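Local coordinates for protein transcriptional regulator (Mesorhizobium loti, PDB 3BHQ) that probably binds regulatory DNA through an N-terminal helix-turn-helix domain and controls transcription as a dimeric member of the TetR family, at residues V71-L82 with L95-L103; A162-L170 with A195-Y206. All coordinates share one frame; numbering follows the deposited sequence. Where two conformers were deposited one is given.

Contact 1 of 2, residues V71-L82 with L95-L103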
ATOM      1  N   VAL A  71      11.087   7.284 -12.169  1.00 21.50           N
ATOM      2  CA  VAL A  71      11.019   5.902 -11.669  1.00 21.79           C
ATOM      3  C   VAL A  71      10.813   4.921 -12.803  1.00 23.26           C
ATOM      4  O   VAL A  71      11.519   3.917 -12.894  1.00 24.12           O
ATOM      5  CB  VAL A  71       9.934   5.763 -10.564  1.00 23.04           C
ATOM      6  CG1 VAL A  71       9.765   4.302 -10.147  1.00 29.06           C
ATOM      7  CG2 VAL A  71      10.342   6.608  -9.356  1.00 25.26           C
ATOM      8  N   ASN A  72       9.881   5.227 -13.701  1.00 21.88           N
ATOM      9  CA  ASN A  72       9.637   4.351 -14.830  1.00 20.51           C
ATOM     10  C   ASN A  72      10.798   4.218 -15.801  1.00 22.00           C
ATOM     11  O   ASN A  72      10.960   3.147 -16.372  1.00 22.78           O
ATOM     12  CB  ASN A  72       8.312   4.647 -15.496  1.00 21.29           C
ATOM     13  CG  ASN A  72       7.180   3.987 -14.773  1.00 27.52           C
ATOM     14  OD1 ASN A  72       6.930   2.792 -14.999  1.00 29.26           O
ATOM     15  ND2 ASN A  72       6.509   4.722 -13.865  1.00 21.09           N
ATOM     16  N   ASP A  73      11.602   5.270 -15.968  1.00 22.60           N
ATOM     17  CA  ASP A  73      12.811   5.178 -16.822  1.00 22.55           C
ATOM     18  C   ASP A  73      13.769   4.157 -16.227  1.00 23.47           C
ATOM     19  O   ASP A  73      14.346   3.344 -16.968  1.00 22.13           O
ATOM     20  CB  ASP A  73      13.514   6.531 -17.004  1.00 23.89           C
ATOM     21  CG  ASP A  73      12.721   7.509 -17.860  1.00 29.58           C
ATOM     22  OD1 ASP A  73      11.756   7.098 -18.525  1.00 27.05           O
ATOM     23  OD2 ASP A  73      13.075   8.704 -17.856  1.00 32.03           O
ATOM     24  N   ILE A  74      13.899   4.168 -14.897  1.00 23.06           N
ATOM     25  CA  ILE A  74      14.753   3.197 -14.195  1.00 24.31           C
ATOM     26  C   ILE A  74      14.208   1.784 -14.342  1.00 26.23           C
ATOM     27  O   ILE A  74      14.964   0.863 -14.674  1.00 27.38           O
ATOM     28  CB  ILE A  74      14.990   3.538 -12.680  1.00 24.00           C
ATOM     29  CG1 ILE A  74      15.657   4.903 -12.526  1.00 25.63           C
ATOM     30  CG2 ILE A  74      15.889   2.457 -12.043  1.00 27.84           C
ATOM     31  CD1 ILE A  74      15.797   5.386 -11.097  1.00 28.47           C
ATOM     32  N   ILE A  75      12.901   1.610 -14.143  1.00 25.93           N
ATOM     33  CA  ILE A  75      12.259   0.289 -14.292  1.00 26.73           C
ATOM     34  C   ILE A  75      12.440  -0.247 -15.722  1.00 27.94           C
ATOM     35  O   ILE A  75      12.739  -1.438 -15.902  1.00 27.64           O
ATOM     36  CB  ILE A  75      10.750   0.284 -13.879  1.00 27.24           C
ATOM     37  CG1 ILE A  75      10.549   0.724 -12.413  1.00 38.25           C
ATOM     38  CG2 ILE A  75      10.133  -1.082 -14.109  1.00 27.71           C
ATOM     39  CD1 ILE A  75      11.431   0.097 -11.405  1.00 38.38           C
ATOM     40  N   GLU A  76      12.278   0.613 -16.727  1.00 24.85           N
ATOM     41  CA  GLU A  76      12.517   0.189 -18.122  1.00 26.99           C
ATOM     42  C   GLU A  76      13.945  -0.340 -18.362  1.00 25.95           C
ATOM     43  O   GLU A  76      14.119  -1.324 -19.091  1.00 26.43           O
ATOM     44  CB  GLU A  76      12.213   1.305 -19.131  1.00 29.77           C
ATOM     45  CG  GLU A  76      10.718   1.555 -19.336  1.00 37.42           C
ATOM     46  CD  GLU A  76      10.401   2.610 -20.403  1.00 37.07           C
ATOM     47  OE1 GLU A  76      11.307   3.369 -20.827  1.00 51.82           O
ATOM     48  OE2 GLU A  76       9.220   2.669 -20.819  1.00 56.75           O
ATOM     49  N   SER A  77      14.941   0.304 -17.761  1.00 25.94           N
ATOM     50  CA  SER A  77      16.337  -0.136 -17.925  0.50 26.81           C
ATOM     51  C   SER A  77      16.558  -1.515 -17.303  1.00 27.14           C
ATOM     52  O   SER A  77      17.197  -2.358 -17.901  1.00 27.45           O
ATOM     53  CB  SER A  77      17.328   0.867 -17.339  0.50 26.95           C
ATOM     54  OG  SER A  77      17.155   1.037 -15.947  0.50 32.17           O
ATOM     55  N   VAL A  78      15.997  -1.737 -16.116  1.00 26.55           N
ATOM     56  CA  VAL A  78      16.149  -3.031 -15.410  1.00 27.36           C
ATOM     57  C   VAL A  78      15.343  -4.182 -16.039  1.00 27.19           C
ATOM     58  O   VAL A  78      15.824  -5.325 -16.074  1.00 24.68           O
ATOM     59  CB  VAL A  78      15.936  -2.880 -13.863  1.00 28.63           C
ATOM     60  CG1 VAL A  78      16.905  -1.837 -13.309  1.00 31.34           C
ATOM     61  CG2 VAL A  78      14.517  -2.518 -13.504  1.00 30.42           C
ATOM     62  N   THR A  79      14.147  -3.903 -16.557  1.00 25.23           N
ATOM     63  CA  THR A  79      13.373  -4.935 -17.275  1.00 26.05           C
ATOM     64  C   THR A  79      14.082  -5.275 -18.594  1.00 28.76           C
ATOM     65  O   THR A  79      14.079  -6.430 -19.003  1.00 27.70           O
ATOM     66  CB  THR A  79      11.886  -4.580 -17.482  1.00 27.62           C
ATOM     67  OG1 THR A  79      11.792  -3.311 -18.127  1.00 29.10           O
ATOM     68  CG2 THR A  79      11.172  -4.529 -16.140  1.00 29.56           C
ATOM     69  N   THR A  80      14.699  -4.288 -19.249  1.00 28.16           N
ATOM     70  CA  THR A  80      15.512  -4.573 -20.451  1.00 28.57           C
ATOM     71  C   THR A  80      16.677  -5.511 -20.104  1.00 28.66           C
ATOM     72  O   THR A  80      16.936  -6.447 -20.856  1.00 30.51           O
ATOM     73  CB  THR A  80      16.054  -3.298 -21.128  1.00 29.68           C
ATOM     74  OG1 THR A  80      14.949  -2.508 -21.584  1.00 35.14           O
ATOM     75  CG2 THR A  80      16.939  -3.652 -22.343  1.00 30.20           C
ATOM     76  N   LEU A  81      17.356  -5.273 -18.980  1.00 26.64           N
ATOM     77  CA  LEU A  81      18.449  -6.173 -18.546  1.00 24.57           C
ATOM     78  C   LEU A  81      17.952  -7.595 -18.361  1.00 23.95           C
ATOM     79  O   LEU A  81      18.602  -8.513 -18.851  1.00 23.21           O
ATOM     80  CB  LEU A  81      19.119  -5.695 -17.262  1.00 25.39           C
ATOM     81  CG  LEU A  81      19.921  -4.397 -17.373  1.00 27.75           C
ATOM     82  CD1 LEU A  81      20.315  -3.887 -15.987  1.00 33.66           C
ATOM     83  CD2 LEU A  81      21.146  -4.582 -18.268  1.00 28.38           C
ATOM     84  N   LEU A  82      16.775  -7.784 -17.724  1.00 24.04           N
ATOM     85  CA  LEU A  82      16.194  -9.143 -17.530  1.00 25.09           C
ATOM     86  C   LEU A  82      15.989  -9.855 -18.865  1.00 22.71           C
ATOM     87  O   LEU A  82      16.196 -11.072 -18.967  1.00 23.09           O
ATOM     88  CB  LEU A  82      14.858  -9.110 -16.786  1.00 23.96           C
ATOM     89  CG  LEU A  82      14.081 -10.434 -16.653  1.00 24.21           C
ATOM     90  CD1 LEU A  82      14.964 -11.537 -16.049  1.00 22.19           C
ATOM     91  CD2 LEU A  82      12.783 -10.297 -15.864  1.00 24.49           C
ATOM     92  N   LEU A  95      16.587  -8.305 -11.051  1.00 18.24           N
ATOM     93  CA  LEU A  95      15.477  -7.349 -11.224  1.00 18.83           C
ATOM     94  C   LEU A  95      14.813  -7.035  -9.882  1.00 18.28           C
ATOM     95  O   LEU A  95      14.609  -5.853  -9.556  1.00 20.24           O
ATOM     96  CB  LEU A  95      14.410  -7.892 -12.196  1.00 19.56           C
ATOM     97  CG  LEU A  95      13.122  -7.092 -12.402  1.00 21.67           C
ATOM     98  CD1 LEU A  95      13.507  -5.690 -12.899  1.00 26.45           C
ATOM     99  CD2 LEU A  95      12.169  -7.764 -13.362  1.00 27.84           C
ATOM    100  N   ALA A  96      14.485  -8.086  -9.136  1.00 18.45           N
ATOM    101  CA  ALA A  96      13.802  -7.926  -7.820  1.00 19.43           C
ATOM    102  C   ALA A  96      14.608  -7.084  -6.854  1.00 19.68           C
ATOM    103  O   ALA A  96      14.065  -6.206  -6.168  1.00 19.91           O
ATOM    104  CB  ALA A  96      13.508  -9.261  -7.195  1.00 18.59           C
ATOM    105  N   ARG A  97      15.910  -7.336  -6.785  1.00 18.29           N
ATOM    106  CA  ARG A  97      16.798  -6.555  -5.919  1.00 20.68           C
ATOM    107  C   ARG A  97      16.810  -5.069  -6.309  1.00 22.82           C
ATOM    108  O   ARG A  97      16.754  -4.192  -5.429  1.00 22.59           O
ATOM    109  CB  ARG A  97      18.213  -7.138  -5.921  1.00 21.29           C
ATOM    110  CG  ARG A  97      18.309  -8.508  -5.274  1.00 25.27           C
ATOM    111  CD  ARG A  97      19.645  -9.142  -5.599  1.00 26.95           C
ATOM    112  NE  ARG A  97      19.767 -10.532  -5.138  1.00 28.72           N
ATOM    113  CZ  ARG A  97      20.918 -11.219  -5.157  1.00 34.66           C
ATOM    114  NH1 ARG A  97      22.062 -10.666  -5.569  1.00 34.59           N
ATOM    115  NH2 ARG A  97      20.951 -12.478  -4.734  1.00 33.03           N
ATOM    116  N   ARG A  98      16.843  -4.771  -7.618  1.00 22.36           N
ATOM    117  CA  ARG A  98      16.812  -3.379  -8.097  0.50 21.61           C
ATOM    118  C   ARG A  98      15.456  -2.724  -7.826  1.00 21.59           C
ATOM    119  O   ARG A  98      15.403  -1.555  -7.435  1.00 24.20           O
ATOM    120  CB  ARG A  98      17.143  -3.270  -9.592  0.50 22.16           C
ATOM    121  CG  ARG A  98      18.560  -3.661  -9.962  0.50 28.78           C
ATOM    122  CD  ARG A  98      19.623  -2.626  -9.528  0.50 33.52           C
ATOM    123  NE  ARG A  98      19.504  -1.352 -10.255  0.50 37.29           N
ATOM    124  CZ  ARG A  98      18.990  -0.198  -9.807  0.50 32.88           C
ATOM    125  NH1 ARG A  98      18.968   0.848 -10.632  0.50 34.33           N
ATOM    126  NH2 ARG A  98      18.517  -0.052  -8.566  0.50 35.33           N
ATOM    127  N   LEU A  99      14.359  -3.470  -8.037  1.00 19.07           N
ATOM    128  CA  LEU A  99      12.988  -2.950  -7.785  1.00 21.76           C
ATOM    129  C   LEU A  99      12.825  -2.548  -6.335  1.00 21.16           C
ATOM    130  O   LEU A  99      12.261  -1.479  -6.051  1.00 20.61           O
ATOM    131  CB  LEU A  99      11.897  -3.971  -8.140  1.00 23.38           C
ATOM    132  CG  LEU A  99      11.685  -4.367  -9.598  1.00 24.83           C
ATOM    133  CD1 LEU A  99      10.626  -5.481  -9.661  1.00 25.20           C
ATOM    134  CD2 LEU A  99      11.289  -3.155 -10.463  1.00 26.05           C
ATOM    135  N   ILE A 100      13.271  -3.402  -5.420  1.00 20.99           N
ATOM    136  CA  ILE A 100      13.223  -3.088  -3.977  0.50 22.44           C
ATOM    137  C   ILE A 100      13.986  -1.824  -3.682  1.00 23.83           C
ATOM    138  O   ILE A 100      13.488  -0.931  -3.035  1.00 22.69           O
ATOM    139  CB  ILE A 100      13.839  -4.203  -3.083  0.50 22.73           C
ATOM    140  CG1 ILE A 100      12.897  -5.394  -3.055  0.50 18.11           C
ATOM    141  CG2 ILE A 100      14.100  -3.696  -1.634  0.50 21.28           C
ATOM    142  CD1 ILE A 100      13.444  -6.580  -2.292  0.50 25.31           C
ATOM    143  N   ALA A 101      15.215  -1.723  -4.180  1.00 20.96           N
ATOM    144  CA  ALA A 101      16.061  -0.535  -3.908  1.00 22.93           C
ATOM    145  C   ALA A 101      15.453   0.768  -4.440  1.00 25.41           C
ATOM    146  O   ALA A 101      15.461   1.791  -3.754  1.00 25.83           O
ATOM    147  CB  ALA A 101      17.464  -0.736  -4.467  1.00 26.09           C
ATOM    148  N   VAL A 102      14.908   0.725  -5.650  1.00 22.96           N
ATOM    149  CA  VAL A 102      14.283   1.887  -6.276  1.00 22.11           C
ATOM    150  C   VAL A 102      12.981   2.301  -5.584  1.00 23.99           C
ATOM    151  O   VAL A 102      12.767   3.478  -5.252  1.00 22.31           O
ATOM    152  CB  VAL A 102      14.019   1.614  -7.796  1.00 25.47           C
ATOM    153  CG1 VAL A 102      13.164   2.695  -8.439  1.00 25.78           C
ATOM    154  CG2 VAL A 102      15.345   1.454  -8.524  1.00 27.01           C
ATOM    155  N   LEU A 103      12.103   1.321  -5.404  1.00 20.33           N
ATOM    156  CA  LEU A 103      10.767   1.584  -4.872  1.00 20.57           C
ATOM    157  C   LEU A 103      10.730   1.871  -3.379  1.00 21.62           C
ATOM    158  O   LEU A 103       9.758   2.488  -2.917  1.00 21.92           O
ATOM    159  CB  LEU A 103       9.782   0.497  -5.324  1.00 19.24           C
ATOM    160  CG  LEU A 103       9.628   0.357  -6.847  1.00 22.60           C
ATOM    161  CD1 LEU A 103       8.786  -0.846  -7.231  1.00 23.03           C
ATOM    162  CD2 LEU A 103       9.052   1.616  -7.464  1.00 24.88           C
TER

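Contact 2 of 2, residues A162-L170 with A195-Y206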
ATOM      1  N   ALA A 162       0.657 -11.436 -13.694  1.00 21.87           N
ATOM      2  CA  ALA A 162       1.942 -12.048 -13.249  1.00 21.04           C
ATOM      3  C   ALA A 162       2.868 -10.959 -12.723  1.00 21.51           C
ATOM      4  O   ALA A 162       3.491 -11.132 -11.685  1.00 18.30           O
ATOM      5  CB  ALA A 162       2.586 -12.797 -14.348  1.00 21.49           C
ATOM      6  N   ALA A 163       2.916  -9.817 -13.404  1.00 21.12           N
ATOM      7  CA  ALA A 163       3.707  -8.687 -12.919  1.00 19.74           C
ATOM      8  C   ALA A 163       3.208  -8.232 -11.554  1.00 19.19           C
ATOM      9  O   ALA A 163       4.022  -8.063 -10.632  1.00 18.85           O
ATOM     10  CB  ALA A 163       3.710  -7.513 -13.956  1.00 19.29           C
ATOM     11  N   SER A 164       1.880  -8.080 -11.383  1.00 19.79           N
ATOM     12  CA  SER A 164       1.346  -7.649 -10.079  1.00 19.73           C
ATOM     13  C   SER A 164       1.674  -8.688  -8.992  1.00 18.50           C
ATOM     14  O   SER A 164       1.901  -8.307  -7.857  1.00 20.61           O
ATOM     15  CB  SER A 164      -0.170  -7.380 -10.123  1.00 24.57           C
ATOM     16  OG  SER A 164      -0.919  -8.578 -10.111  1.00 27.20           O
ATOM     17  N   HIS A 165       1.714  -9.974  -9.356  1.00 18.56           N
ATOM     18  CA  HIS A 165       2.099 -11.033  -8.396  1.00 19.61           C
ATOM     19  C   HIS A 165       3.532 -10.916  -7.929  1.00 19.69           C
ATOM     20  O   HIS A 165       3.804 -11.041  -6.730  1.00 20.02           O
ATOM     21  CB  HIS A 165       1.796 -12.424  -8.931  1.00 19.61           C
ATOM     22  CG  HIS A 165       0.327 -12.710  -9.027  1.00 18.18           C
ATOM     23  ND1 HIS A 165      -0.165 -13.797  -9.706  1.00 19.38           N
ATOM     24  CD2 HIS A 165      -0.745 -12.025  -8.577  1.00 18.44           C
ATOM     25  CE1 HIS A 165      -1.481 -13.814  -9.605  1.00 19.82           C
ATOM     26  NE2 HIS A 165      -1.861 -12.748  -8.924  1.00 18.68           N
ATOM     27  N   LEU A 166       4.464 -10.663  -8.866  1.00 18.92           N
ATOM     28  CA  LEU A 166       5.876 -10.451  -8.492  1.00 18.22           C
ATOM     29  C   LEU A 166       5.969  -9.218  -7.563  1.00 19.37           C
ATOM     30  O   LEU A 166       6.560  -9.291  -6.494  1.00 18.06           O
ATOM     31  CB  LEU A 166       6.767 -10.254  -9.740  1.00 18.94           C
ATOM     32  CG  LEU A 166       8.242  -9.993  -9.405  1.00 19.96           C
ATOM     33  CD1 LEU A 166       8.885 -11.161  -8.573  1.00 19.62           C
ATOM     34  CD2 LEU A 166       9.071  -9.660 -10.677  1.00 20.91           C
ATOM     35  N   PHE A 167       5.413  -8.088  -7.989  1.00 18.73           N
ATOM     36  CA  PHE A 167       5.464  -6.866  -7.198  1.00 18.65           C
ATOM     37  C   PHE A 167       4.785  -7.037  -5.834  1.00 18.15           C
ATOM     38  O   PHE A 167       5.325  -6.582  -4.817  1.00 19.09           O
ATOM     39  CB  PHE A 167       4.841  -5.674  -7.948  1.00 18.66           C
ATOM     40  CG  PHE A 167       5.766  -5.028  -8.956  1.00 18.60           C
ATOM     41  CD1 PHE A 167       6.072  -5.634 -10.157  1.00 23.62           C
ATOM     42  CD2 PHE A 167       6.296  -3.766  -8.709  1.00 22.89           C
ATOM     43  CE1 PHE A 167       6.894  -4.997 -11.097  1.00 23.11           C
ATOM     44  CE2 PHE A 167       7.123  -3.120  -9.653  1.00 27.16           C
ATOM     45  CZ  PHE A 167       7.421  -3.746 -10.853  1.00 20.63           C
ATOM     46  N   GLY A 168       3.645  -7.710  -5.833  1.00 18.85           N
ATOM     47  CA  GLY A 168       2.917  -7.951  -4.588  1.00 19.96           C
ATOM     48  C   GLY A 168       3.697  -8.815  -3.606  1.00 20.51           C
ATOM     49  O   GLY A 168       3.800  -8.475  -2.428  1.00 19.57           O
HETATM   50  N   MSE A 169       4.290  -9.907  -4.082  1.00 19.88           N
HETATM   51  CA  MSE A 169       5.099 -10.758  -3.184  1.00 19.78           C
HETATM   52  C   MSE A 169       6.313 -10.024  -2.663  1.00 21.37           C
HETATM   53  O   MSE A 169       6.673 -10.140  -1.483  1.00 22.23           O
HETATM   54  CB  MSE A 169       5.470 -12.064  -3.861  1.00 22.27           C
HETATM   55  CG  MSE A 169       4.303 -12.903  -4.007  1.00 22.31           C
HETATM   56 SE   MSE A 169       4.733 -14.679  -4.513  0.75 26.62          SE
HETATM   57  CE  MSE A 169       4.785 -14.265  -6.209  1.00 10.09           C
ATOM     58  N   LEU A 170       6.949  -9.243  -3.536  1.00 21.48           N
ATOM     59  CA  LEU A 170       8.137  -8.514  -3.190  1.00 20.52           C
ATOM     60  C   LEU A 170       7.893  -7.376  -2.211  1.00 21.29           C
ATOM     61  O   LEU A 170       8.730  -7.121  -1.330  1.00 21.43           O
ATOM     62  CB  LEU A 170       8.741  -7.919  -4.478  1.00 25.14           C
ATOM     63  CG  LEU A 170      10.103  -7.302  -4.478  1.00 29.28           C
ATOM     64  CD1 LEU A 170      11.126  -8.400  -4.186  1.00 30.78           C
ATOM     65  CD2 LEU A 170      10.318  -6.675  -5.880  1.00 25.60           C
ATOM     66  N   ALA A 195      14.148 -10.488  -1.737  1.00 28.78           N
ATOM     67  CA  ALA A 195      13.963 -10.519  -3.179  1.00 26.81           C
ATOM     68  C   ALA A 195      14.048 -11.971  -3.700  1.00 25.95           C
ATOM     69  O   ALA A 195      13.188 -12.412  -4.459  1.00 24.64           O
ATOM     70  CB  ALA A 195      15.017  -9.628  -3.867  1.00 27.08           C
ATOM     71  N   ASP A 196      15.038 -12.728  -3.230  1.00 25.38           N
ATOM     72  CA  ASP A 196      15.243 -14.099  -3.705  1.00 26.55           C
ATOM     73  C   ASP A 196      14.131 -15.056  -3.334  1.00 26.00           C
ATOM     74  O   ASP A 196      13.738 -15.894  -4.142  1.00 25.06           O
ATOM     75  CB  ASP A 196      16.584 -14.660  -3.240  1.00 26.78           C
ATOM     76  CG  ASP A 196      17.767 -13.879  -3.765  1.00 27.82           C
ATOM     77  OD1 ASP A 196      17.629 -12.903  -4.554  1.00 25.24           O
ATOM     78  OD2 ASP A 196      18.870 -14.235  -3.321  1.00 32.95           O
ATOM     79  N   ALA A 197      13.618 -14.933  -2.104  1.00 25.25           N
ATOM     80  CA  ALA A 197      12.482 -15.726  -1.674  1.00 24.18           C
ATOM     81  C   ALA A 197      11.218 -15.409  -2.519  1.00 22.38           C
ATOM     82  O   ALA A 197      10.481 -16.316  -2.887  1.00 24.54           O
ATOM     83  CB  ALA A 197      12.211 -15.477  -0.171  1.00 24.61           C
ATOM     84  N   SER A 198      11.012 -14.132  -2.856  1.00 23.76           N
ATOM     85  CA  SER A 198       9.880 -13.706  -3.699  1.00 22.39           C
ATOM     86  C   SER A 198      10.003 -14.316  -5.119  1.00 21.21           C
ATOM     87  O   SER A 198       9.037 -14.773  -5.712  1.00 22.00           O
ATOM     88  CB  SER A 198       9.781 -12.184  -3.804  1.00 28.43           C
ATOM     89  OG  SER A 198       9.773 -11.567  -2.521  1.00 28.87           O
ATOM     90  N   VAL A 199      11.218 -14.270  -5.669  1.00 20.00           N
ATOM     91  CA  VAL A 199      11.507 -14.850  -6.990  1.00 21.41           C
ATOM     92  C   VAL A 199      11.332 -16.365  -7.003  1.00 19.95           C
ATOM     93  O   VAL A 199      10.789 -16.920  -7.959  1.00 19.26           O
ATOM     94  CB  VAL A 199      12.902 -14.426  -7.478  1.00 19.88           C
ATOM     95  CG1 VAL A 199      13.365 -15.246  -8.726  1.00 19.07           C
ATOM     96  CG2 VAL A 199      12.913 -12.955  -7.748  1.00 20.89           C
ATOM     97  N   GLU A 200      11.766 -17.054  -5.950  1.00 20.93           N
ATOM     98  CA  GLU A 200      11.546 -18.500  -5.850  1.00 22.83           C
ATOM     99  C   GLU A 200      10.072 -18.850  -5.914  1.00 22.75           C
ATOM    100  O   GLU A 200       9.677 -19.759  -6.633  1.00 21.80           O
ATOM    101  CB  GLU A 200      12.163 -19.062  -4.575  1.00 26.44           C
ATOM    102  CG  GLU A 200      12.049 -20.567  -4.417  1.00 30.46           C
ATOM    103  CD  GLU A 200      12.748 -21.048  -3.159  1.00 35.14           C
ATOM    104  OE1 GLU A 200      13.996 -21.051  -3.150  1.00 52.84           O
ATOM    105  OE2 GLU A 200      12.047 -21.428  -2.191  1.00 55.93           O
ATOM    106  N   ALA A 201       9.252 -18.111  -5.164  1.00 21.23           N
ATOM    107  CA  ALA A 201       7.818 -18.349  -5.185  1.00 19.58           C
ATOM    108  C   ALA A 201       7.224 -18.030  -6.559  1.00 18.10           C
ATOM    109  O   ALA A 201       6.395 -18.755  -7.098  1.00 20.46           O
ATOM    110  CB  ALA A 201       7.137 -17.513  -4.095  1.00 19.72           C
ATOM    111  N   PHE A 202       7.644 -16.903  -7.136  1.00 19.76           N
ATOM    112  CA  PHE A 202       7.219 -16.502  -8.475  1.00 19.96           C
ATOM    113  C   PHE A 202       7.502 -17.583  -9.521  1.00 20.22           C
ATOM    114  O   PHE A 202       6.619 -17.898 -10.324  1.00 20.62           O
ATOM    115  CB  PHE A 202       7.884 -15.185  -8.888  1.00 21.72           C
ATOM    116  CG  PHE A 202       7.505 -14.723 -10.273  1.00 20.62           C
ATOM    117  CD1 PHE A 202       6.401 -13.909 -10.465  1.00 24.24           C
ATOM    118  CD2 PHE A 202       8.270 -15.098 -11.381  1.00 23.83           C
ATOM    119  CE1 PHE A 202       6.085 -13.474 -11.738  1.00 22.11           C
ATOM    120  CE2 PHE A 202       7.932 -14.683 -12.662  1.00 24.38           C
ATOM    121  CZ  PHE A 202       6.836 -13.876 -12.828  1.00 19.28           C
ATOM    122  N   LEU A 203       8.715 -18.144  -9.523  1.00 20.53           N
ATOM    123  CA  LEU A 203       9.061 -19.197 -10.487  1.00 21.50           C
ATOM    124  C   LEU A 203       8.321 -20.515 -10.237  1.00 21.62           C
ATOM    125  O   LEU A 203       8.108 -21.278 -11.191  1.00 20.46           O
ATOM    126  CB  LEU A 203      10.584 -19.419 -10.565  1.00 23.48           C
ATOM    127  CG  LEU A 203      11.310 -18.274 -11.279  1.00 24.46           C
ATOM    128  CD1 LEU A 203      12.818 -18.407 -11.143  1.00 21.32           C
ATOM    129  CD2 LEU A 203      10.922 -18.162 -12.733  1.00 21.22           C
ATOM    130  N   ALA A 204       7.906 -20.769  -8.987  1.00 21.69           N
ATOM    131  CA  ALA A 204       7.091 -21.945  -8.667  1.00 21.99           C
ATOM    132  C   ALA A 204       5.773 -21.911  -9.424  1.00 22.40           C
ATOM    133  O   ALA A 204       5.261 -22.954  -9.819  1.00 24.56           O
ATOM    134  CB  ALA A 204       6.864 -22.075  -7.166  1.00 22.87           C
ATOM    135  N   VAL A 205       5.240 -20.715  -9.668  1.00 21.36           N
ATOM    136  CA  VAL A 205       4.021 -20.532 -10.438  1.00 21.10           C
ATOM    137  C   VAL A 205       4.259 -20.326 -11.933  1.00 22.80           C
ATOM    138  O   VAL A 205       3.586 -20.927 -12.780  1.00 22.90           O
ATOM    139  CB  VAL A 205       3.254 -19.216  -9.999  1.00 24.12           C
ATOM    140  CG1 VAL A 205       1.898 -19.116 -10.726  1.00 23.22           C
ATOM    141  CG2 VAL A 205       3.099 -19.096  -8.504  1.00 25.20           C
ATOM    142  N   TYR A 206       5.202 -19.439 -12.267  1.00 19.97           N
ATOM    143  CA  TYR A 206       5.388 -18.979 -13.652  1.00 19.36           C
ATOM    144  C   TYR A 206       6.613 -19.488 -14.406  1.00 19.82           C
ATOM    145  O   TYR A 206       6.833 -19.113 -15.572  1.00 22.40           O
ATOM    146  CB  TYR A 206       5.349 -17.452 -13.691  1.00 21.05           C
ATOM    147  CG  TYR A 206       4.039 -16.891 -13.188  1.00 21.21           C
ATOM    148  CD1 TYR A 206       2.850 -17.095 -13.912  1.00 21.60           C
ATOM    149  CD2 TYR A 206       3.973 -16.172 -12.017  1.00 18.10           C
ATOM    150  CE1 TYR A 206       1.645 -16.594 -13.462  1.00 19.69           C
ATOM    151  CE2 TYR A 206       2.763 -15.656 -11.557  1.00 19.94           C
ATOM    152  CZ  TYR A 206       1.601 -15.873 -12.287  1.00 20.87           C
ATOM    153  OH  TYR A 206       0.403 -15.364 -11.856  1.00 21.96           O
TER

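Contact 1 of 2, residues V71-L82 with L95-L103
Val78 and Leu95 meet at about a right angle where two antiparallel helices lie side by side in the helical C-terminal domain, which in TetR-family regulators commonly binds ligand and dimerises: helix 56-83, the long helix that follows the DNA-binding head, and helix 88-103. The axes run 10.0 Å apart at 171°; no hydrogen bond crosses between the two segments, and the contact is mainly apolar. CG2 of Val78 presses on CD1 of Leu95 at 3.4 Å, tighter than usual for two methyls. Leu95 spreads its two branches along the neighbouring helix, since CD2 turns to CD2 of Leu82 at 3.6 Å. One turn on, Ile75 CD1 meets Leu99 CD2, again at 3.4 Å. Val102 then forks, CG2 against Ile74 CG2 at 3.7 Å and CG1 toward CG1 of Val71. On the more exposed flank, in one of two conformers, the Arg98 chain crosses Val78 CG1 at about a right angle and NH1 comes near Ile74 CG2. Helix 123-150 backs Thr79 and Leu82, while Phe167 of helix 159-181 backs Leu99 and Leu103. Against Leu103, so supported, stands Val71 CG1, placed anti to its own backbone N (chi1 174°) and 3.9 Å from Leu103 CD2.

Contact 2 of 2, residues A162-L170 with A195-Y206
His165 and Tyr206 are joined by the one hydrogen bond between residues 162-170 and 195-206, 2.7 Å between ND1 and OH, with an angle of 139° that leaves it clearly bent. Each ring receives the other's polar atom at its edge, near the ring plane, and the two side chains cross at about a right angle. Over one face of the phenol ring, the methyl of Ala162 makes a CH-pi contact, CB standing 3.9 Å from the centroid of the Tyr206 ring; CG1 of Val205 covers the opposite face. Thus two aliphatic groups flank the phenol. With an alanine in place of Tyr206, His165 ND1 would probably lose this partner and a gap would open over the Ala162 methyl.

These residues belong to the antiparallel C-terminal helices, 159-181 and 188-206, which in TetR-family proteins commonly build the dimer interface; here His165 also packs on Met169 of the second subunit. Phe202, its CG anti to the backbone N (chi1 179°), reaches across to helix 159-181: CD1 lies 3.7 Å from Leu166 CB, and the ring edge faces Ala162 O, 3.5 Å from CE1. Tyr206 CD2 lies 3.4 Å above one face of the Phe202 ring, offset toward its rim. Selenomethionine Met169 runs out extended and then bends at chi3 (-85°), laying SE 3.7 Å from CB of Ala201 and bringing CE near the backbone of Phe202. Towards the far end, Leu170 CD1 rests 3.7 Å from Ala195 CA and beside Ser198, whose OG bonds to His194 O; Leu170 O bonds to His194 NE2.

Overall arrangement
Contacts 1 and 2 follow one another along the chain, yet their centres lie only about 15 Å apart, and helix 88-103 brings them together: one side of it packs on helix 56-83, another on the C-terminal pair. Ala96 CB meets Ala195 CB at 3.7 Å, Leu103 CD1 reaches Phe167 CE2 at 3.7 Å, and Arg97 NH2 forms a salt bridge with Asp196 OD2 at 3.1 Å. Contact 1 lies within a single subunit, whereas contact 2 is also touched by the second. A bound 1,2-ethanediol, probably from crystallisation, has its nearest atom about 3 Å from the Val71 side chain. Together the contacts link the helix leading from the DNA-binding head to the dimer-forming helices.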